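Oxidoreductase (Corynebacterium diphtheriae, PDB 3K1Y) is probably an FMN-dependent oxidoreductase of the NADPH-dependent FMN reductase family, built on a flavodoxin-like fold. Local coordinates at residues I17-S22 and A92-K97; I123-G128 and G155-T160; M11-V16 and A85-V90. One frame throughout, in Å; residues are numbered along the deposited sequence.

Contact 1: I17-S22 and A92-K97. With SO4 (sulfate ion), chain G.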
loop_
_atom_site.group_PDB
_atom_site.type_symbol
_atom_site.label_atom_id
_atom_site.label_comp_id
_atom_site.label_asym_id
_atom_site.label_seq_id
_atom_site.Cartn_x
_atom_site.Cartn_y
_atom_site.Cartn_z
ATOM N N ILE A 17 -0.240 6.577 21.873
ATOM C CA ILE A 17 -0.127 7.797 21.084
ATOM C C ILE A 17 -1.481 8.059 20.444
ATOM O O ILE A 17 -2.062 7.170 19.826
ATOM C CB ILE A 17 0.915 7.674 19.944
ATOM C CG1 ILE A 17 2.272 7.206 20.486
ATOM C CG2 ILE A 17 1.080 9.023 19.259
ATOM C CD1 ILE A 17 2.881 8.114 21.525
ATOM N N SER A 18 -1.983 9.278 20.589
ATOM C CA SER A 18 -3.273 9.632 20.013
ATOM C C SER A 18 -3.114 10.950 19.266
ATOM O O SER A 18 -2.765 11.968 19.866
ATOM C CB SER A 18 -4.317 9.757 21.124
ATOM O OG SER A 18 -5.617 9.829 20.582
ATOM N N ALA A 19 -3.388 10.929 17.964
ATOM C CA ALA A 19 -3.217 12.111 17.109
ATOM C C ALA A 19 -4.476 12.912 16.755
ATOM O O ALA A 19 -4.487 13.654 15.774
ATOM C CB ALA A 19 -2.478 11.697 15.815
ATOM N N GLY A 20 -5.529 12.771 17.549
ATOM C CA GLY A 20 -6.750 13.507 17.268
ATOM C C GLY A 20 -6.621 14.994 17.552
ATOM O O GLY A 20 -5.863 15.405 18.435
ATOM N N LEU A 21 -7.368 15.807 16.814
ATOM C CA LEU A 21 -7.317 17.250 16.990
ATOM C C LEU A 21 -8.626 17.895 17.440
ATOM O O LEU A 21 -8.669 19.104 17.647
ATOM C CB LEU A 21 -6.848 17.912 15.691
ATOM C CG LEU A 21 -5.338 18.009 15.429
ATOM C CD1 LEU A 21 -4.617 16.781 15.937
ATOM C CD2 LEU A 21 -5.105 18.198 13.935
ATOM N N SER A 22 -9.688 17.110 17.597
ATOM C CA SER A 22 -10.979 17.667 18.012
ATOM C C SER A 22 -11.268 17.460 19.489
ATOM O O SER A 22 -10.783 16.509 20.105
ATOM C CB SER A 22 -12.129 17.040 17.211
ATOM O OG SER A 22 -12.078 17.390 15.841
ATOM N N ALA A 92 -3.054 5.620 17.740
ATOM C CA ALA A 92 -4.353 5.884 17.145
ATOM C C ALA A 92 -4.256 7.155 16.331
ATOM O O ALA A 92 -3.655 8.135 16.765
ATOM C CB ALA A 92 -5.409 6.040 18.227
ATOM N N THR A 93 -4.849 7.134 15.145
ATOM C CA THR A 93 -4.808 8.299 14.288
ATOM C C THR A 93 -6.099 8.534 13.535
ATOM O O THR A 93 -6.772 7.592 13.120
ATOM C CB THR A 93 -3.685 8.187 13.216
ATOM O OG1 THR A 93 -3.643 9.390 12.436
ATOM C CG2 THR A 93 -3.967 7.019 12.262
ATOM N N PRO A 94 -6.495 9.802 13.406
ATOM C CA PRO A 94 -7.715 10.072 12.651
ATOM C C PRO A 94 -7.240 9.859 11.208
ATOM O O PRO A 94 -6.050 9.637 10.971
ATOM C CB PRO A 94 -8.008 11.540 12.971
ATOM C CG PRO A 94 -6.665 12.093 13.344
ATOM C CD PRO A 94 -6.057 10.992 14.154
ATOM N N VAL A 95 -8.141 9.901 10.242
ATOM C CA VAL A 95 -7.715 9.696 8.870
ATOM C C VAL A 95 -7.869 10.980 8.089
ATOM O O VAL A 95 -8.975 11.489 7.931
ATOM C CB VAL A 95 -8.523 8.586 8.190
ATOM C CG1 VAL A 95 -7.936 8.297 6.802
ATOM C CG2 VAL A 95 -8.515 7.335 9.062
ATOM N N PHE A 96 -6.744 11.518 7.630
ATOM C CA PHE A 96 -6.739 12.752 6.859
ATOM C C PHE A 96 -6.212 12.397 5.481
ATOM O O PHE A 96 -5.216 11.686 5.356
ATOM C CB PHE A 96 -5.823 13.806 7.507
ATOM C CG PHE A 96 -6.337 14.363 8.812
ATOM C CD1 PHE A 96 -7.487 13.859 9.409
ATOM C CD2 PHE A 96 -5.636 15.377 9.463
ATOM C CE1 PHE A 96 -7.931 14.350 10.635
ATOM C CE2 PHE A 96 -6.070 15.877 10.688
ATOM C CZ PHE A 96 -7.219 15.359 11.276
ATOM N N LYS A 97 -6.886 12.899 4.454
ATOM C CA LYS A 97 -6.516 12.631 3.072
ATOM C C LYS A 97 -6.216 11.157 2.809
ATOM O O LYS A 97 -5.262 10.817 2.121
ATOM C CB LYS A 97 -5.333 13.508 2.652
ATOM C CG LYS A 97 -5.647 15.018 2.676
ATOM C CD LYS A 97 -6.965 15.319 1.964
ATOM C CE LYS A 97 -7.139 16.802 1.643
ATOM N NZ LYS A 97 -7.137 17.670 2.845
HETATM S S SO4 G . -10.603 13.569 16.199
HETATM O O1 SO4 G . -10.428 12.256 15.868
HETATM O O2 SO4 G . -11.985 13.670 16.401
HETATM O O3 SO4 G . -9.894 13.863 17.349
HETATM O O4 SO4 G . -10.137 14.409 15.183
#
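The pyrrolidine ring of Pro94 lies against the peptide carbonyl of Ala19, with Pro94 CD 3.5 Å from Ala19 O, while Ala19 CB meets the same Pro94 CD at 4.0 Å. This is the C-terminal end of two neighbouring parallel strands in a flavodoxin-like fold, where strands 12-18 and 88-94 part into loops. Up to that point the pairing is regular: Ala92 N donates to Ile17 O (2.8 Å), and Ala19 N returns a bond to Ala92 O (3.1 Å). Ser18 and Ala92 are paired between these bonds and turn their side chains to the same face, where Thr27 of helix 26-44 covers both.

Beyond Ala19 the backbones diverge, and contact passes to side chains. Leu21 CD2 comes to the edge of the Phe96 ring, near its plane, 4.1 Å from CE2, and the two side chains cross obliquely. Phe96 reaches this place with its CG anti to its own carbonyl carbon (chi1 -70°). Met67 of the second subunit packs on Leu21, and Asp109 of that subunit on Phe96, which puts this end of the contact at a subunit interface.

A sulfate sits beside the 17-22 loop. Ser22 N donates to its O3 over 3.3 Å in a nearly straight bond (166°), and O3 also lies 3.2 Å from Gly20 CA, on the side where glycine carries no branch. Ser25, Ser26 and Thr27 complete the anion's grip. In flavodoxin-like proteins the loop after the first strand commonly holds the FMN phosphate, so the sulfate probably marks that site. On the Pro94 strand, Thr93 OG1, anti to its backbone N (chi1 -177°), donates to a lone pair of Pro94 O at 2.8 Å.

Contact 2: I123-G128 and G155-T160. With SO4 (sulfate ion), chain H.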
loop_
_atom_site.group_PDB
_atom_site.type_symbol
_atom_site.label_atom_id
_atom_site.label_comp_id
_atom_site.label_asym_id
_atom_site.label_seq_id
_atom_site.Cartn_x
_atom_site.Cartn_y
_atom_site.Cartn_z
ATOM N N ILE A 123 -2.101 -1.233 16.234
ATOM C CA ILE A 123 -2.298 -0.049 15.409
ATOM C C ILE A 123 -3.802 0.229 15.293
ATOM O O ILE A 123 -4.611 -0.694 15.172
ATOM C CB ILE A 123 -1.648 -0.224 14.017
ATOM C CG1 ILE A 123 -2.126 -1.516 13.364
ATOM C CG2 ILE A 123 -0.116 -0.246 14.163
ATOM C CD1 ILE A 123 -1.613 -1.691 11.954
ATOM N N ALA A 124 -4.178 1.497 15.369
ATOM C CA ALA A 124 -5.582 1.858 15.296
ATOM C C ALA A 124 -5.863 3.202 14.615
ATOM O O ALA A 124 -5.049 4.134 14.659
ATOM C CB ALA A 124 -6.185 1.844 16.704
ATOM N N ALA A 125 -7.032 3.292 13.991
ATOM C CA ALA A 125 -7.454 4.504 13.307
ATOM C C ALA A 125 -8.962 4.659 13.440
ATOM O O ALA A 125 -9.664 3.731 13.840
ATOM C CB ALA A 125 -7.074 4.437 11.849
ATOM N N THR A 126 -9.459 5.839 13.107
ATOM C CA THR A 126 -10.885 6.086 13.181
ATOM C C THR A 126 -11.339 7.066 12.110
ATOM O O THR A 126 -10.537 7.806 11.547
ATOM C CB THR A 126 -11.289 6.659 14.555
ATOM O OG1 THR A 126 -12.699 6.906 14.562
ATOM C CG2 THR A 126 -10.556 7.973 14.834
ATOM N N ALA A 127 -12.638 7.055 11.849
ATOM C CA ALA A 127 -13.271 7.942 10.878
ATOM C C ALA A 127 -14.771 7.701 11.001
ATOM O O ALA A 127 -15.211 6.957 11.886
ATOM C CB ALA A 127 -12.791 7.626 9.466
ATOM N N GLY A 128 -15.556 8.326 10.130
ATOM C CA GLY A 128 -16.998 8.148 10.185
ATOM C C GLY A 128 -17.393 6.777 9.667
ATOM O O GLY A 128 -18.068 5.998 10.351
ATOM N N GLY A 155 -5.733 -5.229 13.907
ATOM C CA GLY A 155 -5.704 -3.783 13.830
ATOM C C GLY A 155 -7.082 -3.325 14.251
ATOM O O GLY A 155 -8.044 -4.068 14.108
ATOM N N VAL A 156 -7.190 -2.108 14.771
ATOM C CA VAL A 156 -8.475 -1.597 15.213
ATOM C C VAL A 156 -8.911 -0.347 14.461
ATOM O O VAL A 156 -8.392 0.742 14.707
ATOM C CB VAL A 156 -8.437 -1.263 16.714
ATOM C CG1 VAL A 156 -9.803 -0.806 17.184
ATOM C CG2 VAL A 156 -7.987 -2.472 17.496
ATOM N N PHE A 157 -9.865 -0.499 13.549
ATOM C CA PHE A 157 -10.373 0.648 12.811
ATOM C C PHE A 157 -11.797 0.950 13.266
ATOM O O PHE A 157 -12.722 0.191 12.997
ATOM C CB PHE A 157 -10.385 0.403 11.304
ATOM C CG PHE A 157 -10.688 1.639 10.506
ATOM C CD1 PHE A 157 -9.674 2.536 10.182
ATOM C CD2 PHE A 157 -11.995 1.934 10.121
ATOM C CE1 PHE A 157 -9.950 3.721 9.484
ATOM C CE2 PHE A 157 -12.291 3.110 9.424
ATOM C CZ PHE A 157 -11.263 4.010 9.104
ATOM N N ALA A 158 -11.967 2.071 13.953
ATOM C CA ALA A 158 -13.273 2.460 14.446
ATOM C C ALA A 158 -14.007 3.410 13.513
ATOM O O ALA A 158 -13.569 4.536 13.273
ATOM C CB ALA A 158 -13.144 3.092 15.827
ATOM N N ALA A 159 -15.124 2.932 12.981
ATOM C CA ALA A 159 -15.979 3.733 12.115
ATOM C C ALA A 159 -17.103 4.124 13.062
ATOM O O ALA A 159 -17.875 3.277 13.489
ATOM C CB ALA A 159 -16.504 2.887 10.981
ATOM N N THR A 160 -17.181 5.399 13.414
ATOM C CA THR A 160 -18.198 5.858 14.354
ATOM C C THR A 160 -19.641 5.636 13.896
ATOM O O THR A 160 -20.532 5.419 14.719
ATOM C CB THR A 160 -18.012 7.348 14.668
ATOM O OG1 THR A 160 -18.289 8.122 13.492
ATOM C CG2 THR A 160 -16.581 7.607 15.125
HETATM S S SO4 H . -15.030 8.978 5.896
HETATM O O1 SO4 H . -13.618 9.204 5.887
HETATM O O2 SO4 H . -15.401 7.725 5.483
HETATM O O3 SO4 H . -15.604 9.117 7.134
HETATM O O4 SO4 H . -15.587 9.878 4.999
#
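Parallel strand pairing joins 123-128 to 155-160, closing the beta-alpha-beta unit in which helix 135-146 links strand 120-127 to strand 150-159 at one edge of the sheet. The strands 123-127 and 156-159 run 12° from parallel and exchange backbone bonds in the staggered parallel pattern, from Val156 N to Ile123 O through to Thr160 N to Ala127 O.

One side chain joins in this exchange. Thr126 OG1, set anti to its backbone N (chi1 179°), donates to Ala158 O at 2.8 Å, tilted 30° from the carbonyl plane. The same oxygen takes Ala127 N at 3.0 Å, so two donors from adjacent residues hold it.

Phe157 reaches back across the pair. Its CD1 lies 3.6 Å from Ala125 CB and its CZ 3.9 Å from Ala127 CB, while Thr126 CA sits over one ring face. The ring thus lies against the neighbouring strand, touching the methyls of Ala125 and Ala127 obliquely. Where the strand ends, Gly128 N makes a weak bond to a sulfate, which Ser129 also holds.

Helix 135-146 covers the face bearing Ala125 and Phe157, with Val135 against both and Leu144 against Ile123. On the face of Ala124, Thr126, Val156 and Ala158 lie helix 26-44, with Ile30 against the last two, and helix 165-188, which brings Phe171. Strand 88-94 flanks the other side of 123-128.

Contact 3: M11-V16 and A85-V90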
loop_
_atom_site.group_PDB
_atom_site.type_symbol
_atom_site.label_atom_id
_atom_site.label_comp_id
_atom_site.label_asym_id
_atom_site.label_seq_id
_atom_site.Cartn_x
_atom_site.Cartn_y
_atom_site.Cartn_z
HETATM N N MSE A 11 4.896 -4.050 37.607
HETATM C CA MSE A 11 3.907 -3.197 36.962
HETATM C C MSE A 11 4.369 -2.884 35.557
HETATM O O MSE A 11 5.331 -2.151 35.337
HETATM C CB MSE A 11 3.624 -1.896 37.719
HETATM C CG MSE A 11 2.524 -1.094 37.026
HETATM SE SE MSE A 11 1.281 -0.104 38.155
HETATM C CE MSE A 11 2.136 1.622 37.982
ATOM N N ARG A 12 3.666 -3.474 34.605
ATOM C CA ARG A 12 3.972 -3.289 33.209
ATOM C C ARG A 12 3.543 -1.892 32.797
ATOM O O ARG A 12 2.652 -1.295 33.408
ATOM C CB ARG A 12 3.236 -4.347 32.392
ATOM C CG ARG A 12 3.478 -5.776 32.865
ATOM C CD ARG A 12 4.890 -6.264 32.550
ATOM N NE ARG A 12 5.067 -7.651 32.983
ATOM C CZ ARG A 12 6.124 -8.412 32.698
ATOM N NH1 ARG A 12 7.127 -7.932 31.967
ATOM N NH2 ARG A 12 6.181 -9.662 33.147
ATOM N N THR A 13 4.191 -1.373 31.762
ATOM C CA THR A 13 3.895 -0.045 31.247
ATOM C C THR A 13 3.292 -0.147 29.852
ATOM O O THR A 13 3.582 -1.088 29.108
ATOM C CB THR A 13 5.176 0.798 31.163
ATOM O OG1 THR A 13 6.180 0.056 30.456
ATOM C CG2 THR A 13 5.683 1.152 32.567
ATOM N N LEU A 14 2.444 0.822 29.513
ATOM C CA LEU A 14 1.808 0.895 28.200
ATOM C C LEU A 14 1.860 2.343 27.727
ATOM O O LEU A 14 1.518 3.259 28.478
ATOM C CB LEU A 14 0.345 0.438 28.263
ATOM C CG LEU A 14 -0.451 0.577 26.953
ATOM C CD1 LEU A 14 0.188 -0.282 25.868
ATOM C CD2 LEU A 14 -1.913 0.165 27.169
ATOM N N ALA A 15 2.310 2.556 26.498
ATOM C CA ALA A 15 2.361 3.908 25.949
ATOM C C ALA A 15 1.237 4.000 24.909
ATOM O O ALA A 15 0.979 3.045 24.178
ATOM C CB ALA A 15 3.723 4.165 25.306
ATOM N N VAL A 16 0.551 5.134 24.858
ATOM C CA VAL A 16 -0.547 5.296 23.911
ATOM C C VAL A 16 -0.416 6.624 23.191
ATOM O O VAL A 16 -0.460 7.676 23.825
ATOM C CB VAL A 16 -1.925 5.253 24.639
ATOM C CG1 VAL A 16 -3.065 5.526 23.649
ATOM C CG2 VAL A 16 -2.114 3.901 25.321
ATOM N N ALA A 85 11.166 2.604 26.618
ATOM C CA ALA A 85 11.229 1.752 27.798
ATOM C C ALA A 85 9.920 1.004 28.066
ATOM O O ALA A 85 9.867 0.108 28.918
ATOM C CB ALA A 85 11.615 2.582 29.013
ATOM N N SER A 86 8.869 1.352 27.329
ATOM C CA SER A 86 7.572 0.713 27.518
ATOM C C SER A 86 7.545 -0.740 27.070
ATOM O O SER A 86 8.351 -1.153 26.243
ATOM C CB SER A 86 6.495 1.492 26.772
ATOM O OG SER A 86 6.434 2.816 27.261
ATOM N N ASP A 87 6.608 -1.507 27.620
ATOM C CA ASP A 87 6.466 -2.918 27.275
ATOM C C ASP A 87 5.471 -3.072 26.129
ATOM O O ASP A 87 5.542 -4.026 25.346
ATOM C CB ASP A 87 5.958 -3.728 28.479
ATOM C CG ASP A 87 6.840 -3.588 29.699
ATOM O OD1 ASP A 87 8.083 -3.665 29.567
ATOM O OD2 ASP A 87 6.282 -3.410 30.803
ATOM N N GLY A 88 4.532 -2.136 26.053
ATOM C CA GLY A 88 3.525 -2.183 25.015
ATOM C C GLY A 88 3.273 -0.802 24.469
ATOM O O GLY A 88 3.702 0.193 25.053
ATOM N N LEU A 89 2.576 -0.726 23.345
ATOM C CA LEU A 89 2.293 0.566 22.752
ATOM C C LEU A 89 1.023 0.524 21.942
ATOM O O LEU A 89 0.701 -0.491 21.332
ATOM C CB LEU A 89 3.447 0.993 21.842
ATOM C CG LEU A 89 3.114 2.089 20.826
ATOM C CD1 LEU A 89 3.061 3.417 21.548
ATOM C CD2 LEU A 89 4.157 2.109 19.707
ATOM N N VAL A 90 0.311 1.642 21.941
ATOM C CA VAL A 90 -0.921 1.785 21.187
ATOM C C VAL A 90 -0.838 3.112 20.440
ATOM O O VAL A 90 -0.468 4.136 21.020
ATOM C CB VAL A 90 -2.149 1.808 22.114
ATOM C CG1 VAL A 90 -3.410 2.132 21.309
ATOM C CG2 VAL A 90 -2.284 0.465 22.802
#
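Val16 and Val90 run alongside each other on one face of the sheet, with Val16 CG2 3.8 Å from Val90 CB. Leu14 extends this apolar patch: its CG is anti to the backbone N, and chi2 of 61° turns CD1 to 4.0 Å from Val90 CG2 and against the backbone of Gly88, 3.4 Å from its C, where there is no side chain to intervene. On the other face Ala15 CB meets Leu89 CD1 at 3.9 Å, with Ser86 OG, bonded to Ala82 O, nearby. These contacts follow the parallel pairing of strand 88-94, the middle strand of the flavodoxin-like sheet, with its neighbour 12-18. Ala15 serves it twice: its O takes Val90 N at 2.7 Å, and its N donates to Gly88 O, approaching from 42° above the carbonyl plane.

Toward the start of the strands the backbone pairing weakens and polar side chains take part. Thr13 O receives only weak bonds from Asp87 N and Gly88 N, yet Thr13 OG1 also accepts from Asp87 N, at 3.3 Å. The Asp87 carboxylate answers: Thr13 N donates to OD2 at 3.1 Å, nearly straight (165°) but from above the carboxylate plane. Arg12 passes this aspartate at about a right angle and makes its salt bridge with Glu47; its NH1 remains 4.7 Å from Asp87 OD2, near but not in contact.

Strand 49-55 flanks 11-16 on its other side. Helix 26-44 covers Leu14, Val16 and Val90 through Ser35, Val38 and Ile34, while helix 165-188 sets Leu182 on Val90 and Ile186 against Arg12 and Asp87.

In the fold
Contacts 1 and 3 join the same two strands, 12-18 and 88-94, at their ends and beginnings respectively, with centres about 20 Å apart; they meet where Ile17 N probably donates to Val90 O. Contact 2 lies one strand further over, and Thr93 N and O of contact 1 probably bond to Ala124 O and Thr126 N. All three are largely buried, but their chemistry follows position. Contact 3 is aliphatic in the sheet interior and polar at the strand starts. Contacts 1 and 2 open at the strand ends, where a sulfate is bound beside each loop, weakly by contact 2, and only contact 1 also reaches a neighbouring subunit.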